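Orf c02003 protein (Sulfolobus solfataricus P2, PDB 2Q00) is of unknown function but belongs to the archaeal PaREP1 family, folding as a compact, single-chain all-helical protein. Local coordinates at residues Y11-E15 / K108-R112; V24-E28 / G93-L97; E35-K39 / R59-L65; N45-E49 / L71-N75. All coordinates share one frame; numbering follows the deposited sequence.

Overall arrangement
Six helices and no strand make up this single chain, and helix 23-45 runs past much of the fold. Contacts 2 and 3 both use it, their centres about 18 Å apart, and the weak, long ion pair of Glu28 with Arg59 joins them. Contact 1 closes the longest loop of the four; contacts 2, 3 and 4 are nested inside it, and 3 and 4 also inside 2, their segments alternating. Contact 2 touches contact 1 through Ala14 and Ala26, while contacts 2 and 4 are farthest apart, about 28 Å between centres. Contacts 1 and 2 thus join early helices to late ones; contacts 3 and 4 join the middle of the chain to helix 23-45 and its end.

Contact 1. Residues Y11-E15 / K108-R112; sequences YEEAE and KEDVR
Tyr11 and Glu15 meet Lys108, Val111 and Arg112 in a partly buried helix-helix contact that joins helix 6-19 near the start of the chain to helix 101-122 at its end. The short segments run nearly antiparallel, at 155°, with axes 11.6 Å apart, a separation spanned by long side chains. Tyr11 does most of the bridging: with CG anti to the backbone N (chi1 -168°), its ring reaches across until OH lies 3.3 Å from Arg112 CB. The arginine's aliphatic stem crosses the phenol end at about a right angle, while Val111 CG1 sits at the ring edge, 4.2 Å from Tyr11 CD1. Lys108 NZ gives a weak hydrogen bond to Tyr11 OH at 3.4 Å and a long salt bridge to Glu15 OE1 at 3.6 Å, and also pairs with Glu109 OE1 in its own helix. Tyr30 of helix 23-45 hydrogen-bonds Glu15 OE1 and meets the Tyr11 ring. A leucine at Tyr11 would probably leave Lys108 without its hydroxyl partner and open a gap beside the Arg112 stem. Lying between two carboxylates, the Lys108 ammonium is likely to stay charged, and its loose bonds suggest general electrostatic attraction more than one rigid pairing.

Contact 2. Residues V24-E28 / G93-L97; sequences VQACE and GFHEL
The C-terminal part of helix 79-95, with a wider pi-type turn at 93-95, meets the beginning of helix 23-45 through Phe94, which lies against Val24 and Glu28. Glu28 lays its aliphatic part over one face of the Phe94 ring: CG stands 3.9 Å from the ring centroid and only 4° off the normal, a well-centred CH-pi contact. The glutamate chain leaves with CG anti to the backbone N (chi1 -170°) and then bends at chi2, which carries the carboxylate past the rim on the CG-CD2 side, OE1 lying 3.4 Å from Phe94 CD2. That oxygen is buried here with no polar partner in the model, which probably carries some energetic cost, whereas Glu28 OE2 has a weak, long ion pair with Arg59 NH2. At the ring edge, Val24 O approaches Phe94 CD1 at 3.3 Å, near the ring plane, while Val24 CG1 packs on the same carbon at 3.5 Å. The other valine branch, CG2, touches Leu97 CD2 at 4.0 Å. Leu97 has left the helical conformation with positive phi, yet its side chain still turns back to Val24. Cys27 SG rests 4.0 Å from Gly93 CA; a beta carbon on this glycine would clash with the sulfur, so the close approach depends on the missing side chain. Around the contact, Cys27 also touches Leu89 and Glu28 touches His90, both farther back on helix 79-95, while Gln25 and Ala26 turn to Phe17 of helix 6-19, placing this start of helix 23-45 between those two helices.

Contact 3. Residues E35-K39 / R59-L65; sequences EEAIK and RWKSENL
Lys39 lies stretched along one face of the Trp60 indole, combining CH-pi and cation-pi contacts while its ammonium also belongs to a salt-bridge network. The chain is extended beyond CG, so successive methylenes run over the indole: CG is 3.4 Å from Trp60 CZ2 on the six-membered ring, and CE stands 3.4 Å from the centroid of the five-membered ring, 13° off its normal. NZ passes beyond, 4.2 Å from the same centroid and 31° off the normal, making the cation-pi contact off-centre. There it gives a hydrogen bond of 3.0 Å to Glu35 OE2, one turn back in the helix, using the anti lone pair of that oxygen, and it also pairs with Glu36 OE2. The other oxygen of Glu35, OE1, forms a salt bridge of 3.5 Å with Arg59 NH2, approaching the edge of the guanidinium in its plane. Glu35 thus lies between two cations, which probably stabilises its negative charge. Beside these polar groups Leu65 CD1 packs on Ile38 CG2 at 3.9 Å. Replacing Trp60 by an alanine would probably uncover the Lys39 methylenes, remove the cation-pi partner and leave the lysine chain held mainly at its ammonium end. Trp83 of helix 79-95 touches both Ile38 and Leu65, while Trp60 reaches Val42 of helix 23-45 and Ile50 of helix 48-52, so the lead-in and first turn of helix 62-71 lie among helices 23-45, 48-52 and 79-95.

Contact 4. Residues N45-E49 / L71-N75; sequences NNLKE and LLRSN
Leu47, whose side chain touches Leu71 and Leu72, has its carbonyl O hydrogen-bonded to Thr51 OG1, a hydroxyl oxygen that also makes a weak hydrogen bond with Lys48 O. This fixes the start of helix 48-52 where two segments at the helix junctions meet near the surface. One methyl of Leu47, CD2, is shared by two neighbours: it lies 3.9 Å from Leu71 CB and the same 3.9 Å from Leu72 CD2. Leu47 and Leu71 lie alongside, pointing opposite ways, while Leu72 CD2 also touches the Asn45 amide carbon CG at 4.0 Å, linking the greasy part to a polar end. There the Asn45 and Asn75 side chains meet with their amide planes inclined by 68°, neither stacked nor coplanar. Asn75 reaches across with CG anti to the backbone N (chi1 173°), which sends its amide out from the 71-75 segment. At the other margin the bent chain of Glu49 brings OE1 to 3.5 Å from Leu71 CD2, a carboxylate against a methyl group. Asn46, with positive phi, is the C-prime residue of a Schellman motif closing helix 23-45, in which Leu47 N pairs with Val42 O and Asn46 N with Ile43 O; Leu47 is then the N-cap of helix 48-52. Leu47 also touches Val42, and Leu72 touches Leu41, so the end of helix 23-45 backs this contact between the turn into helix 48-52 and the segment leading from helix 62-71 toward helix 79-95.

Contact 1. Residues Y11-E15 / K108-R112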
loop_
_atom_site.group_PDB
_atom_site.type_symbol
_atom_site.label_atom_id
_atom_site.label_comp_id
_atom_site.label_asym_id
_atom_site.label_seq_id
_atom_site.Cartn_x
_atom_site.Cartn_y
_atom_site.Cartn_z
ATOM N N TYR A 11 1.748 7.766 3.319
ATOM C CA TYR A 11 0.458 8.296 2.891
ATOM C C TYR A 11 0.439 9.828 2.987
ATOM O O TYR A 11 0.081 10.523 2.029
ATOM C CB TYR A 11 -0.671 7.734 3.758
ATOM C CG TYR A 11 -2.049 8.012 3.195
ATOM C CD1 TYR A 11 -2.545 7.264 2.119
ATOM C CD2 TYR A 11 -2.836 9.044 3.702
ATOM C CE1 TYR A 11 -3.783 7.539 1.562
ATOM C CE2 TYR A 11 -4.079 9.331 3.153
ATOM C CZ TYR A 11 -4.549 8.575 2.082
ATOM O OH TYR A 11 -5.777 8.860 1.529
ATOM N N GLU A 12 0.812 10.346 4.154
ATOM C CA GLU A 12 0.843 11.787 4.357
ATOM C C GLU A 12 1.752 12.448 3.324
ATOM O O GLU A 12 1.392 13.488 2.770
ATOM C CB GLU A 12 1.321 12.118 5.762
ATOM N N GLU A 13 2.919 11.855 3.059
ATOM C CA GLU A 13 3.828 12.425 2.062
ATOM C C GLU A 13 3.207 12.338 0.645
ATOM O O GLU A 13 3.428 13.225 -0.200
ATOM C CB GLU A 13 5.190 11.709 2.081
ATOM C CG GLU A 13 5.899 11.691 3.437
ATOM C CD GLU A 13 7.286 11.029 3.357
ATOM O OE1 GLU A 13 7.407 9.966 2.689
ATOM O OE2 GLU A 13 8.254 11.564 3.966
ATOM N N ALA A 14 2.437 11.280 0.381
ATOM C CA ALA A 14 1.787 11.144 -0.923
ATOM C C ALA A 14 0.749 12.273 -1.019
ATOM O O ALA A 14 0.648 12.952 -2.039
ATOM C CB ALA A 14 1.111 9.781 -1.054
ATOM N N GLU A 15 -0.001 12.473 0.061
ATOM C CA GLU A 15 -1.011 13.523 0.124
ATOM C C GLU A 15 -0.392 14.896 -0.185
ATOM O O GLU A 15 -0.969 15.689 -0.928
ATOM C CB GLU A 15 -1.637 13.555 1.518
ATOM C CG GLU A 15 -2.407 12.310 1.910
ATOM C CD GLU A 15 -3.824 12.302 1.360
ATOM O OE1 GLU A 15 -4.016 11.960 0.170
ATOM O OE2 GLU A 15 -4.754 12.650 2.121
ATOM N N LYS A 108 -5.861 6.045 -4.781
ATOM C CA LYS A 108 -5.241 6.374 -3.493
ATOM C C LYS A 108 -6.225 6.132 -2.346
ATOM O O LYS A 108 -5.826 5.784 -1.234
ATOM C CB LYS A 108 -4.770 7.842 -3.477
ATOM C CG LYS A 108 -5.413 8.708 -2.380
ATOM C CD LYS A 108 -5.889 10.022 -2.958
ATOM C CE LYS A 108 -6.157 11.074 -1.878
ATOM N NZ LYS A 108 -7.222 10.706 -0.900
ATOM N N GLU A 109 -7.514 6.304 -2.622
ATOM C CA GLU A 109 -8.526 6.092 -1.589
ATOM C C GLU A 109 -8.536 4.632 -1.125
ATOM O O GLU A 109 -8.832 4.347 0.032
ATOM C CB GLU A 109 -9.906 6.504 -2.109
ATOM C CG GLU A 109 -10.947 6.731 -1.015
ATOM C CD GLU A 109 -10.479 7.693 0.090
ATOM O OE1 GLU A 109 -9.939 8.797 -0.211
ATOM O OE2 GLU A 109 -10.667 7.336 1.272
ATOM N N ASP A 110 -8.214 3.708 -2.024
ATOM C CA ASP A 110 -8.171 2.291 -1.655
ATOM C C ASP A 110 -6.927 2.039 -0.776
ATOM O O ASP A 110 -6.906 1.122 0.070
ATOM C CB ASP A 110 -8.119 1.400 -2.912
ATOM C CG ASP A 110 -9.447 1.360 -3.680
ATOM O OD1 ASP A 110 -10.533 1.454 -3.059
ATOM O OD2 ASP A 110 -9.403 1.211 -4.922
ATOM N N VAL A 111 -5.888 2.843 -1.000
ATOM C CA VAL A 111 -4.670 2.739 -0.203
ATOM C C VAL A 111 -4.984 3.186 1.233
ATOM O O VAL A 111 -4.584 2.530 2.191
ATOM C CB VAL A 111 -3.548 3.639 -0.757
ATOM C CG1 VAL A 111 -2.337 3.572 0.160
ATOM C CG2 VAL A 111 -3.174 3.198 -2.163
ATOM N N ARG A 112 -5.710 4.296 1.365
ATOM C CA ARG A 112 -6.074 4.817 2.678
ATOM C C ARG A 112 -6.745 3.739 3.519
ATOM O O ARG A 112 -6.395 3.526 4.681
ATOM C CB ARG A 112 -7.036 6.000 2.550
ATOM C CG ARG A 112 -7.115 6.879 3.804
ATOM C CD ARG A 112 -8.487 7.551 3.970
ATOM N NE ARG A 112 -8.410 8.860 4.630
ATOM C CZ ARG A 112 -7.890 9.090 5.840
ATOM N NH1 ARG A 112 -7.379 8.098 6.570
ATOM N NH2 ARG A 112 -7.867 10.330 6.318
#

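Contact 2. Residues V24-E28 / G93-L97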
loop_
_atom_site.group_PDB
_atom_site.type_symbol
_atom_site.label_atom_id
_atom_site.label_comp_id
_atom_site.label_asym_id
_atom_site.label_seq_id
_atom_site.Cartn_x
_atom_site.Cartn_y
_atom_site.Cartn_z
ATOM N N VAL A 24 3.269 12.060 -10.070
ATOM C CA VAL A 24 4.251 10.990 -10.189
ATOM C C VAL A 24 4.809 10.573 -8.832
ATOM O O VAL A 24 4.923 9.383 -8.524
ATOM C CB VAL A 24 5.422 11.424 -11.070
ATOM C CG1 VAL A 24 6.395 10.267 -11.253
ATOM C CG2 VAL A 24 4.896 11.909 -12.413
ATOM N N GLN A 25 5.166 11.566 -8.026
ATOM C CA GLN A 25 5.725 11.317 -6.707
ATOM C C GLN A 25 4.675 10.766 -5.756
ATOM O O GLN A 25 4.932 9.800 -5.027
ATOM C CB GLN A 25 6.328 12.611 -6.152
ATOM C CG GLN A 25 7.754 12.861 -6.622
ATOM C CD GLN A 25 8.756 11.987 -5.881
ATOM O OE1 GLN A 25 9.017 12.199 -4.694
ATOM N NE2 GLN A 25 9.310 10.992 -6.571
ATOM N N ALA A 26 3.495 11.378 -5.774
ATOM C CA ALA A 26 2.394 10.961 -4.924
ATOM C C ALA A 26 2.070 9.487 -5.148
ATOM O O ALA A 26 1.977 8.714 -4.186
ATOM C CB ALA A 26 1.158 11.834 -5.196
ATOM N N CYS A 27 1.901 9.094 -6.410
ATOM C CA CYS A 27 1.599 7.694 -6.735
ATOM C C CYS A 27 2.590 6.739 -6.082
ATOM O O CYS A 27 2.204 5.749 -5.457
ATOM C CB CYS A 27 1.630 7.466 -8.256
ATOM S SG CYS A 27 0.277 8.250 -9.159
ATOM N N GLU A 28 3.873 7.035 -6.235
ATOM C CA GLU A 28 4.906 6.186 -5.667
ATOM C C GLU A 28 4.840 6.134 -4.140
ATOM O O GLU A 28 5.075 5.082 -3.543
ATOM C CB GLU A 28 6.289 6.652 -6.134
ATOM C CG GLU A 28 7.416 5.674 -5.783
ATOM C CD GLU A 28 7.005 4.201 -5.916
ATOM O OE1 GLU A 28 6.440 3.808 -6.964
ATOM O OE2 GLU A 28 7.248 3.431 -4.962
ATOM N N GLY A 93 0.973 4.564 -12.824
ATOM C CA GLY A 93 1.193 5.882 -12.265
ATOM C C GLY A 93 2.625 6.377 -12.293
ATOM O O GLY A 93 2.982 7.244 -13.092
ATOM N N PHE A 94 3.447 5.829 -11.409
ATOM C CA PHE A 94 4.843 6.220 -11.308
ATOM C C PHE A 94 5.661 5.866 -12.554
ATOM O O PHE A 94 6.401 6.703 -13.090
ATOM C CB PHE A 94 5.465 5.563 -10.069
ATOM C CG PHE A 94 6.892 5.966 -9.816
ATOM C CD1 PHE A 94 7.221 7.302 -9.592
ATOM C CD2 PHE A 94 7.907 5.004 -9.793
ATOM C CE1 PHE A 94 8.544 7.683 -9.346
ATOM C CE2 PHE A 94 9.235 5.366 -9.547
ATOM C CZ PHE A 94 9.559 6.710 -9.323
ATOM N N HIS A 95 5.519 4.632 -13.025
ATOM C CA HIS A 95 6.277 4.184 -14.187
ATOM C C HIS A 95 5.779 4.687 -15.540
ATOM O O HIS A 95 6.529 5.341 -16.273
ATOM C CB HIS A 95 6.365 2.651 -14.182
ATOM C CG HIS A 95 7.162 2.098 -13.038
ATOM N ND1 HIS A 95 8.514 2.329 -12.890
ATOM C CD2 HIS A 95 6.790 1.346 -11.972
ATOM C CE1 HIS A 95 8.939 1.747 -11.781
ATOM N NE2 HIS A 95 7.913 1.144 -11.206
ATOM N N GLU A 96 4.518 4.404 -15.862
ATOM C CA GLU A 96 3.948 4.802 -17.149
ATOM C C GLU A 96 3.512 6.268 -17.293
ATOM O O GLU A 96 3.308 6.743 -18.411
ATOM C CB GLU A 96 2.781 3.872 -17.494
ATOM C CG GLU A 96 3.204 2.464 -17.930
ATOM C CD GLU A 96 2.027 1.492 -18.013
ATOM O OE1 GLU A 96 0.942 1.907 -18.483
ATOM O OE2 GLU A 96 2.187 0.314 -17.616
ATOM N N LEU A 97 3.363 6.980 -16.179
ATOM C CA LEU A 97 2.969 8.392 -16.220
ATOM C C LEU A 97 1.689 8.590 -17.033
ATOM O O LEU A 97 1.606 9.497 -17.858
ATOM C CB LEU A 97 4.092 9.226 -16.855
ATOM C CG LEU A 97 5.546 8.829 -16.551
ATOM C CD1 LEU A 97 6.495 9.643 -17.425
ATOM C CD2 LEU A 97 5.860 9.042 -15.074
#

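Contact 3. Residues E35-K39 / R59-L65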
loop_
_atom_site.group_PDB
_atom_site.type_symbol
_atom_site.label_atom_id
_atom_site.label_comp_id
_atom_site.label_asym_id
_atom_site.label_seq_id
_atom_site.Cartn_x
_atom_site.Cartn_y
_atom_site.Cartn_z
ATOM N N GLU A 35 2.691 -0.828 0.499
ATOM C CA GLU A 35 3.625 -1.899 0.775
ATOM C C GLU A 35 3.814 -2.066 2.286
ATOM O O GLU A 35 3.762 -3.185 2.810
ATOM C CB GLU A 35 4.960 -1.622 0.107
ATOM C CG GLU A 35 5.978 -2.721 0.375
ATOM C CD GLU A 35 7.283 -2.521 -0.371
ATOM O OE1 GLU A 35 7.236 -2.226 -1.590
ATOM O OE2 GLU A 35 8.352 -2.674 0.263
ATOM N N GLU A 36 3.998 -0.941 2.981
ATOM C CA GLU A 36 4.191 -0.949 4.427
ATOM C C GLU A 36 2.965 -1.472 5.158
ATOM O O GLU A 36 3.084 -2.140 6.189
ATOM C CB GLU A 36 4.521 0.456 4.929
ATOM C CG GLU A 36 5.799 1.026 4.344
ATOM C CD GLU A 36 7.008 0.194 4.703
ATOM O OE1 GLU A 36 7.231 -0.022 5.912
ATOM O OE2 GLU A 36 7.731 -0.242 3.778
ATOM N N ALA A 37 1.788 -1.166 4.632
ATOM C CA ALA A 37 0.552 -1.622 5.253
ATOM C C ALA A 37 0.506 -3.140 5.232
ATOM O O ALA A 37 0.098 -3.776 6.206
ATOM C CB ALA A 37 -0.644 -1.053 4.516
ATOM N N ILE A 38 0.929 -3.718 4.112
ATOM C CA ILE A 38 0.953 -5.170 3.957
ATOM C C ILE A 38 1.965 -5.810 4.919
ATOM O O ILE A 38 1.647 -6.790 5.607
ATOM C CB ILE A 38 1.334 -5.572 2.517
ATOM C CG1 ILE A 38 0.282 -5.054 1.520
ATOM C CG2 ILE A 38 1.479 -7.080 2.442
ATOM C CD1 ILE A 38 -1.115 -5.676 1.683
ATOM N N LYS A 39 3.181 -5.263 4.956
ATOM C CA LYS A 39 4.200 -5.791 5.854
ATOM C C LYS A 39 3.659 -5.773 7.285
ATOM O O LYS A 39 3.720 -6.773 7.998
ATOM C CB LYS A 39 5.481 -4.961 5.775
ATOM C CG LYS A 39 6.198 -5.042 4.443
ATOM C CD LYS A 39 7.470 -4.217 4.430
ATOM C CE LYS A 39 8.116 -4.226 3.056
ATOM N NZ LYS A 39 9.303 -3.329 3.031
ATOM N N ARG A 59 13.222 -3.521 0.875
ATOM C CA ARG A 59 11.874 -3.717 0.333
ATOM C C ARG A 59 11.692 -5.161 -0.159
ATOM O O ARG A 59 12.678 -5.859 -0.434
ATOM C CB ARG A 59 11.623 -2.724 -0.812
ATOM C CG ARG A 59 11.783 -1.262 -0.403
ATOM C CD ARG A 59 11.604 -0.306 -1.578
ATOM N NE ARG A 59 10.244 -0.317 -2.116
ATOM C CZ ARG A 59 9.804 0.519 -3.055
ATOM N NH1 ARG A 59 10.615 1.438 -3.564
ATOM N NH2 ARG A 59 8.553 0.440 -3.489
ATOM N N TRP A 60 10.436 -5.605 -0.266
ATOM C CA TRP A 60 10.124 -6.973 -0.705
ATOM C C TRP A 60 9.846 -7.128 -2.201
ATOM O O TRP A 60 9.685 -6.145 -2.932
ATOM C CB TRP A 60 8.899 -7.508 0.029
ATOM C CG TRP A 60 8.968 -7.495 1.508
ATOM C CD1 TRP A 60 9.969 -6.990 2.290
ATOM C CD2 TRP A 60 7.963 -7.985 2.407
ATOM N NE1 TRP A 60 9.646 -7.135 3.619
ATOM C CE2 TRP A 60 8.420 -7.742 3.719
ATOM C CE3 TRP A 60 6.719 -8.605 2.233
ATOM C CZ2 TRP A 60 7.670 -8.098 4.853
ATOM C CZ3 TRP A 60 5.976 -8.958 3.359
ATOM C CH2 TRP A 60 6.453 -8.704 4.646
ATOM N N LYS A 61 9.780 -8.386 -2.636
ATOM C CA LYS A 61 9.485 -8.725 -4.025
ATOM C C LYS A 61 7.985 -8.551 -4.207
ATOM O O LYS A 61 7.191 -9.006 -3.385
ATOM C CB LYS A 61 9.854 -10.184 -4.329
ATOM C CG LYS A 61 11.333 -10.517 -4.239
ATOM C CD LYS A 61 11.590 -11.998 -4.532
ATOM C CE LYS A 61 11.181 -12.383 -5.954
ATOM N NZ LYS A 61 11.410 -13.836 -6.225
ATOM N N SER A 62 7.600 -7.893 -5.290
ATOM C CA SER A 62 6.193 -7.659 -5.581
ATOM C C SER A 62 5.325 -8.919 -5.419
ATOM O O SER A 62 4.178 -8.838 -4.961
ATOM C CB SER A 62 6.067 -7.109 -7.001
ATOM O OG SER A 62 6.990 -6.048 -7.213
ATOM N N GLU A 63 5.876 -10.078 -5.782
ATOM C CA GLU A 63 5.143 -11.341 -5.679
ATOM C C GLU A 63 4.818 -11.704 -4.234
ATOM O O GLU A 63 3.786 -12.327 -3.960
ATOM C CB GLU A 63 5.929 -12.480 -6.341
ATOM C CG GLU A 63 6.093 -12.335 -7.855
ATOM C CD GLU A 63 7.287 -11.485 -8.243
ATOM O OE1 GLU A 63 7.870 -10.817 -7.358
ATOM O OE2 GLU A 63 7.634 -11.482 -9.442
ATOM N N ASN A 64 5.701 -11.325 -3.316
ATOM C CA ASN A 64 5.470 -11.583 -1.898
ATOM C C ASN A 64 4.267 -10.768 -1.448
ATOM O O ASN A 64 3.386 -11.281 -0.751
ATOM C CB ASN A 64 6.679 -11.179 -1.061
ATOM C CG ASN A 64 7.756 -12.229 -1.052
ATOM O OD1 ASN A 64 7.545 -13.344 -0.575
ATOM N ND2 ASN A 64 8.930 -11.879 -1.577
ATOM N N LEU A 65 4.238 -9.494 -1.851
ATOM C CA LEU A 65 3.135 -8.599 -1.498
ATOM C C LEU A 65 1.841 -9.160 -2.058
ATOM O O LEU A 65 0.832 -9.234 -1.360
ATOM C CB LEU A 65 3.356 -7.191 -2.063
ATOM C CG LEU A 65 4.460 -6.295 -1.486
ATOM C CD1 LEU A 65 4.415 -6.342 0.042
ATOM C CD2 LEU A 65 5.812 -6.750 -2.001
#

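Contact 4. Residues N45-E49 / L71-N75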
loop_
_atom_site.group_PDB
_atom_site.type_symbol
_atom_site.label_atom_id
_atom_site.label_comp_id
_atom_site.label_asym_id
_atom_site.label_seq_id
_atom_site.Cartn_x
_atom_site.Cartn_y
_atom_site.Cartn_z
ATOM N N ASN A 45 -0.668 -10.427 11.717
ATOM C CA ASN A 45 -1.363 -11.696 11.538
ATOM C C ASN A 45 -0.366 -12.834 11.654
ATOM O O ASN A 45 -0.741 -14.005 11.651
ATOM C CB ASN A 45 -2.055 -11.761 10.176
ATOM C CG ASN A 45 -3.387 -11.053 10.170
ATOM O OD1 ASN A 45 -3.456 -9.825 10.242
ATOM N ND2 ASN A 45 -4.463 -11.829 10.094
ATOM N N ASN A 46 0.907 -12.474 11.739
ATOM C CA ASN A 46 1.978 -13.446 11.871
ATOM C C ASN A 46 1.954 -14.534 10.790
ATOM O O ASN A 46 1.566 -15.681 11.040
ATOM C CB ASN A 46 1.912 -14.086 13.259
ATOM C CG ASN A 46 3.209 -14.755 13.654
ATOM O OD1 ASN A 46 3.671 -15.686 12.992
ATOM N ND2 ASN A 46 3.813 -14.275 14.737
ATOM N N LEU A 47 2.382 -14.169 9.585
ATOM C CA LEU A 47 2.423 -15.105 8.468
ATOM C C LEU A 47 3.855 -15.519 8.137
ATOM O O LEU A 47 4.461 -15.004 7.192
ATOM C CB LEU A 47 1.772 -14.480 7.233
ATOM C CG LEU A 47 0.259 -14.631 7.071
ATOM C CD1 LEU A 47 -0.471 -14.316 8.366
ATOM C CD2 LEU A 47 -0.195 -13.712 5.949
ATOM N N LYS A 48 4.383 -16.455 8.921
ATOM C CA LYS A 48 5.741 -16.965 8.738
ATOM C C LYS A 48 5.995 -17.360 7.285
ATOM O O LYS A 48 7.084 -17.147 6.751
ATOM C CB LYS A 48 5.969 -18.167 9.654
ATOM N N GLU A 49 4.973 -17.932 6.657
ATOM C CA GLU A 49 5.041 -18.386 5.273
ATOM C C GLU A 49 5.755 -17.414 4.344
ATOM O O GLU A 49 6.740 -17.768 3.693
ATOM C CB GLU A 49 3.627 -18.640 4.743
ATOM C CG GLU A 49 2.765 -19.479 5.671
ATOM C CD GLU A 49 1.610 -18.691 6.266
ATOM O OE1 GLU A 49 0.732 -18.249 5.496
ATOM O OE2 GLU A 49 1.578 -18.515 7.502
ATOM N N LEU A 71 -3.197 -14.199 0.782
ATOM C CA LEU A 71 -3.194 -14.851 2.088
ATOM C C LEU A 71 -3.984 -14.097 3.155
ATOM O O LEU A 71 -4.544 -14.710 4.055
ATOM C CB LEU A 71 -1.758 -15.048 2.578
ATOM C CG LEU A 71 -0.980 -16.290 2.125
ATOM C CD1 LEU A 71 -1.000 -16.423 0.602
ATOM C CD2 LEU A 71 0.447 -16.188 2.648
ATOM N N LEU A 72 -4.038 -12.771 3.053
ATOM C CA LEU A 72 -4.760 -11.968 4.041
ATOM C C LEU A 72 -6.271 -11.854 3.811
ATOM O O LEU A 72 -6.981 -11.218 4.602
ATOM C CB LEU A 72 -4.147 -10.567 4.116
ATOM C CG LEU A 72 -2.747 -10.465 4.719
ATOM C CD1 LEU A 72 -2.171 -9.079 4.481
ATOM C CD2 LEU A 72 -2.817 -10.780 6.211
ATOM N N ARG A 73 -6.759 -12.463 2.733
ATOM C CA ARG A 73 -8.186 -12.426 2.409
ATOM C C ARG A 73 -9.036 -13.017 3.539
ATOM O O ARG A 73 -10.219 -12.689 3.679
ATOM C CB ARG A 73 -8.445 -13.180 1.110
ATOM N N SER A 74 -8.424 -13.884 4.343
ATOM C CA SER A 74 -9.113 -14.520 5.463
ATOM C C SER A 74 -9.383 -13.513 6.586
ATOM O O SER A 74 -10.435 -13.554 7.233
ATOM C CB SER A 74 -8.272 -15.686 5.987
ATOM O OG SER A 74 -7.989 -16.611 4.947
ATOM N N ASN A 75 -8.430 -12.613 6.810
ATOM C CA ASN A 75 -8.565 -11.583 7.835
ATOM C C ASN A 75 -9.553 -10.512 7.361
ATOM O O ASN A 75 -10.409 -10.058 8.126
ATOM C CB ASN A 75 -7.199 -10.951 8.124
ATOM C CG ASN A 75 -7.285 -9.756 9.070
ATOM O OD1 ASN A 75 -7.803 -8.694 8.711
ATOM N ND2 ASN A 75 -6.773 -9.928 10.286
#